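Local coordinates for protein FACT complex subunit SPT16 (Ashbya gossypii, PDB 6A8M) that probably serves, as a subunit of the FACT complex, as a histone chaperone that reorganizes nucleosomes during transcription, DNA replication and repair, at residues A[320-324]-A[349-354]; A[357-362]-A[399-404]. All blocks are in the same frame, centred on the assembly; numbering follows the deposited sequence.

Contact 1: residues A[320-324]-A[349-354]; sequences FLLLL and YINSKK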
# COMPACT_ATOMS: atom_id res chain seq x y z
N PHE A 320 19.05 -19.11 -8.13
CA PHE A 320 19.18 -18.89 -6.69
C PHE A 320 18.13 -17.91 -6.18
O PHE A 320 17.54 -18.14 -5.12
CB PHE A 320 20.58 -18.37 -6.36
CG PHE A 320 20.66 -17.82 -4.97
CD1 PHE A 320 20.75 -18.68 -3.90
CD2 PHE A 320 20.57 -16.44 -4.74
CE1 PHE A 320 20.80 -18.18 -2.61
CE2 PHE A 320 20.60 -15.94 -3.46
CZ PHE A 320 20.71 -16.81 -2.40
N LEU A 321 17.90 -16.81 -6.90
CA LEU A 321 16.91 -15.83 -6.48
C LEU A 321 15.55 -16.48 -6.27
O LEU A 321 14.85 -16.18 -5.29
CB LEU A 321 16.82 -14.70 -7.51
CG LEU A 321 15.80 -13.59 -7.30
CD1 LEU A 321 16.14 -12.81 -6.04
CD2 LEU A 321 15.80 -12.68 -8.52
N LEU A 322 15.16 -17.41 -7.16
CA LEU A 322 13.91 -18.14 -6.97
C LEU A 322 13.92 -18.95 -5.68
O LEU A 322 12.92 -18.97 -4.95
CB LEU A 322 13.67 -19.09 -8.14
CG LEU A 322 13.15 -18.49 -9.44
CD1 LEU A 322 13.06 -19.61 -10.49
CD2 LEU A 322 11.80 -17.80 -9.23
N LEU A 323 15.02 -19.66 -5.41
CA LEU A 323 15.14 -20.46 -4.20
C LEU A 323 15.10 -19.60 -2.96
O LEU A 323 14.51 -19.99 -1.94
CB LEU A 323 16.45 -21.27 -4.24
CG LEU A 323 16.53 -22.30 -5.37
CD1 LEU A 323 17.85 -23.02 -5.38
CD2 LEU A 323 15.38 -23.30 -5.22
N LEU A 324 15.69 -18.41 -3.02
CA LEU A 324 15.67 -17.49 -1.88
C LEU A 324 14.26 -17.00 -1.59
O LEU A 324 13.83 -16.95 -0.43
CB LEU A 324 16.62 -16.32 -2.15
CG LEU A 324 16.55 -15.18 -1.13
CD1 LEU A 324 17.04 -15.72 0.23
CD2 LEU A 324 17.42 -14.01 -1.56
N TYR A 349 20.59 -17.34 4.16
CA TYR A 349 20.49 -18.21 2.99
C TYR A 349 21.47 -17.77 1.90
O TYR A 349 22.10 -18.61 1.25
CB TYR A 349 19.04 -18.21 2.50
CG TYR A 349 18.70 -19.30 1.51
CD1 TYR A 349 18.36 -20.58 1.94
CD2 TYR A 349 18.70 -19.04 0.15
CE1 TYR A 349 18.05 -21.57 1.03
CE2 TYR A 349 18.38 -20.03 -0.76
CZ TYR A 349 18.06 -21.29 -0.32
OH TYR A 349 17.76 -22.27 -1.25
N ILE A 350 21.63 -16.46 1.72
CA ILE A 350 22.58 -15.97 0.72
C ILE A 350 24.01 -16.30 1.12
O ILE A 350 24.83 -16.72 0.30
CB ILE A 350 22.41 -14.46 0.51
CG1 ILE A 350 21.06 -14.11 -0.07
CG2 ILE A 350 23.50 -13.92 -0.39
CD1 ILE A 350 20.68 -12.68 0.27
N ASN A 351 24.33 -16.09 2.40
CA ASN A 351 25.69 -16.36 2.87
C ASN A 351 26.02 -17.83 2.69
O ASN A 351 27.17 -18.19 2.37
CB ASN A 351 25.80 -15.96 4.34
CG ASN A 351 27.15 -16.32 4.95
OD1 ASN A 351 28.10 -15.54 4.88
ND2 ASN A 351 27.23 -17.51 5.57
N SER A 352 25.02 -18.69 2.88
CA SER A 352 25.24 -20.13 2.72
C SER A 352 25.54 -20.49 1.28
O SER A 352 26.49 -21.23 1.00
CB SER A 352 24.01 -20.90 3.20
OG SER A 352 24.28 -22.28 3.13
N LYS A 353 24.72 -20.02 0.35
CA LYS A 353 24.73 -20.51 -1.02
C LYS A 353 25.45 -19.59 -2.00
O LYS A 353 26.06 -20.08 -2.95
CB LYS A 353 23.29 -20.71 -1.51
CG LYS A 353 22.39 -21.43 -0.50
CD LYS A 353 22.76 -22.89 -0.37
CE LYS A 353 21.61 -23.68 0.25
NZ LYS A 353 21.94 -25.13 0.35
N LYS A 354 25.40 -18.27 -1.80
CA LYS A 354 25.84 -17.31 -2.81
C LYS A 354 26.46 -16.08 -2.15
O LYS A 354 25.94 -14.96 -2.27
CB LYS A 354 24.66 -16.89 -3.69
CG LYS A 354 24.15 -17.94 -4.65
CD LYS A 354 25.23 -18.35 -5.64
CE LYS A 354 24.64 -19.07 -6.83
NZ LYS A 354 25.71 -19.54 -7.76
O HOH W 1 14.28 -22.56 -1.17

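Contact 2: residues A[357-362]-A[399-404]; sequences LSAGFT and LGFNNL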
# COMPACT_ATOMS: atom_id res chain seq x y z
N LEU A 357 26.76 -12.65 -3.68
CA LEU A 357 25.55 -11.82 -3.75
C LEU A 357 25.22 -11.11 -2.44
O LEU A 357 24.25 -10.34 -2.39
CB LEU A 357 24.36 -12.68 -4.16
CG LEU A 357 24.42 -13.36 -5.53
CD1 LEU A 357 23.06 -14.05 -5.85
CD2 LEU A 357 24.80 -12.36 -6.60
N SER A 358 26.00 -11.33 -1.37
CA SER A 358 25.67 -10.73 -0.08
C SER A 358 25.71 -9.21 -0.14
O SER A 358 24.84 -8.54 0.43
CB SER A 358 26.62 -11.24 1.00
OG SER A 358 26.39 -12.62 1.25
N ALA A 359 26.72 -8.65 -0.82
CA ALA A 359 26.93 -7.20 -0.79
C ALA A 359 25.86 -6.48 -1.58
O ALA A 359 25.46 -5.36 -1.22
CB ALA A 359 28.30 -6.86 -1.36
N GLY A 360 25.42 -7.07 -2.69
CA GLY A 360 24.47 -6.44 -3.58
C GLY A 360 23.02 -6.60 -3.19
O GLY A 360 22.15 -5.99 -3.81
N PHE A 361 22.76 -7.39 -2.16
CA PHE A 361 21.39 -7.65 -1.72
C PHE A 361 20.75 -6.37 -1.19
O PHE A 361 21.39 -5.59 -0.46
CB PHE A 361 21.43 -8.70 -0.61
CG PHE A 361 20.10 -9.25 -0.18
CD1 PHE A 361 19.14 -9.66 -1.11
CD2 PHE A 361 19.86 -9.46 1.17
CE1 PHE A 361 17.93 -10.23 -0.67
CE2 PHE A 361 18.65 -10.01 1.61
CZ PHE A 361 17.70 -10.40 0.70
N THR A 362 19.48 -6.15 -1.58
CA THR A 362 18.64 -5.12 -0.99
C THR A 362 18.67 -5.22 0.53
O THR A 362 18.79 -6.32 1.09
CB THR A 362 17.21 -5.26 -1.54
OG1 THR A 362 16.72 -6.61 -1.39
CG2 THR A 362 17.18 -4.93 -3.03
N LEU A 399 12.60 -8.70 -3.46
CA LEU A 399 14.02 -8.79 -3.20
C LEU A 399 14.82 -8.53 -4.46
O LEU A 399 14.36 -8.75 -5.57
CB LEU A 399 14.43 -10.13 -2.61
CG LEU A 399 13.70 -11.40 -3.03
CD1 LEU A 399 14.63 -12.58 -2.91
CD2 LEU A 399 12.54 -11.60 -2.11
N GLY A 400 16.03 -8.04 -4.25
CA GLY A 400 16.82 -7.58 -5.37
C GLY A 400 18.29 -7.70 -5.06
O GLY A 400 18.69 -7.72 -3.89
N PHE A 401 19.08 -7.82 -6.13
CA PHE A 401 20.53 -7.77 -6.06
C PHE A 401 20.98 -6.75 -7.09
O PHE A 401 20.53 -6.80 -8.24
CB PHE A 401 21.15 -9.14 -6.35
CG PHE A 401 20.75 -10.21 -5.36
CD1 PHE A 401 21.45 -10.37 -4.19
CD2 PHE A 401 19.66 -11.04 -5.61
CE1 PHE A 401 21.08 -11.35 -3.26
CE2 PHE A 401 19.28 -12.02 -4.68
CZ PHE A 401 19.99 -12.16 -3.51
N ASN A 402 21.84 -5.82 -6.70
CA ASN A 402 22.28 -4.78 -7.62
C ASN A 402 23.80 -4.81 -7.75
O ASN A 402 24.50 -5.48 -6.98
CB ASN A 402 21.77 -3.41 -7.17
CG ASN A 402 21.71 -2.37 -8.31
OD1 ASN A 402 22.07 -2.65 -9.46
ND2 ASN A 402 21.24 -1.17 -7.99
N ASN A 403 24.29 -4.13 -8.78
CA ASN A 403 25.73 -3.91 -8.94
C ASN A 403 26.48 -5.23 -9.12
O ASN A 403 27.55 -5.45 -8.55
CB ASN A 403 26.31 -3.12 -7.76
CG ASN A 403 25.67 -1.74 -7.62
OD1 ASN A 403 25.87 -0.89 -8.48
ND2 ASN A 403 24.93 -1.52 -6.54
N LEU A 404 25.91 -6.10 -9.94
CA LEU A 404 26.56 -7.33 -10.34
C LEU A 404 27.19 -7.15 -11.71
O LEU A 404 26.74 -6.33 -12.51
CB LEU A 404 25.55 -8.48 -10.37
CG LEU A 404 24.77 -8.64 -9.07
CD1 LEU A 404 23.77 -9.77 -9.19
CD2 LEU A 404 25.79 -8.89 -7.95

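Contact 1: residues A[320-324]-A[349-354]
Two helical segments, 320-324 and 349-353, run roughly antiparallel, with axes 11.0 Å apart at closest approach and N-to-C directions at 141°. They belong to consecutive helices, 312-332 and 339-353, of the peptidase-like M24 (pita-bread) domain of Spt16, where the first also packs on strands 394-405 and 412-424. Leu324 lies across from Tyr349 (CA-CA 6.9 Å) and Phe320 from Lys354 (CA-CA 7.9 Å). Lys354 N still bonds to Ile350 O at 2.7 Å, but Lys354 itself is the first residue to leave helical geometry. No hydrogen bond joins the segments directly, so cohesion is mainly apolar. Phe320 points across the gap and fills much of it. Its CZ meets Ile350 CG1 at 3.6 Å near the ring plane, and its CE1 approaches Tyr349 CE2 at 3.6 Å; these two aromatic rings meet rim to rim, without stacking. Lys354 lays its aliphatic portion over one face of Phe320, CG lying 3.7 Å from the ring centroid in a CH-pi contact, while the amine leads away. Leu324 packs CD1 against Tyr349 CD2 at 3.7 Å and CD2 against Ile350 CG1 at 3.9 Å. Toward solvent, Tyr349 OH comes to 3.4 Å from Leu323 CB, and a water donates to Leu323 O at 2.7 Å and makes a weak bond with Tyr349 OH at 3.5 Å.

Contact 2: residues A[357-362]-A[399-404]
Three hydrogen bonds tie the loop 357-362 to segment 399-404, and two of them are purely main chain. Asn402 N donates to Gly360 O at 2.9 Å, and Thr362 N donates to Gly400 O, also at 2.9 Å. Between them Phe361 and Phe401 form a single antiparallel bridge as a non-hydrogen-bonded pair, their CA atoms 4.4 Å apart. Each carbonyl gains a CA-H...O contact: Phe401 CA lies 3.3 Å from Gly360 O, and Phe361 CA 3.5 Å from Gly400 O. The third bond uses a side chain, Gly400 N reaching Thr362 OG1 at 3.3 Å; the same hydroxyl bonds to the carbonyl of Asn364, so it serves both as acceptor and as donor. In the M24 pita-bread domain this bridge brings the loop after helix 339-353 onto strand 394-405 just before strand 364-368 begins. Along its other edge strand 394-405 pairs with 412-424, Phe401 bonding to Leu415 and Leu399 to Leu417. Asn402 is satisfied at both ends of its amide: OD1 accepts Asn403 N at 2.8 Å, and ND2 bonds to the carbonyl of Tyr268. Gly360 packs so tightly that an ideal CB would come 2.5 Å from Asn402 O, a clash. Among the side chains, Leu357 CD1 sits over one face of the Phe401 ring, 4.2 Å from its centroid, while Leu357 CD2 touches Leu404 CD1 at 3.8 Å. The rings of Phe361 and Phe401, inclined by 30° and slid apart, approach to 3.4 Å at Phe361 CD1 and Phe401 CE1.

Contacts 1 and 2 follow one another along the chain, only two residues separating segment 349-354 from 357-362, and their centres lie 11 Å apart. They share one apolar layer, in which the helix pair of contact 1 lies against the strand and loop of contact 2. Leu324 CD2 meets Leu399 CD1 at 3.4 Å, Leu321 CD1 meets Phe401 CE2 at 3.5 Å, and Ile350 CD1 touches Phe361 CD2 at 3.4 Å. Leu321, turned away from the helix partner in contact 1, is spent on the sheet. Helices covering the sheet's outer side are a feature of M24 folds, whose enzymes have their active site on the concave side; no active site is known here, so the comparison is of fold.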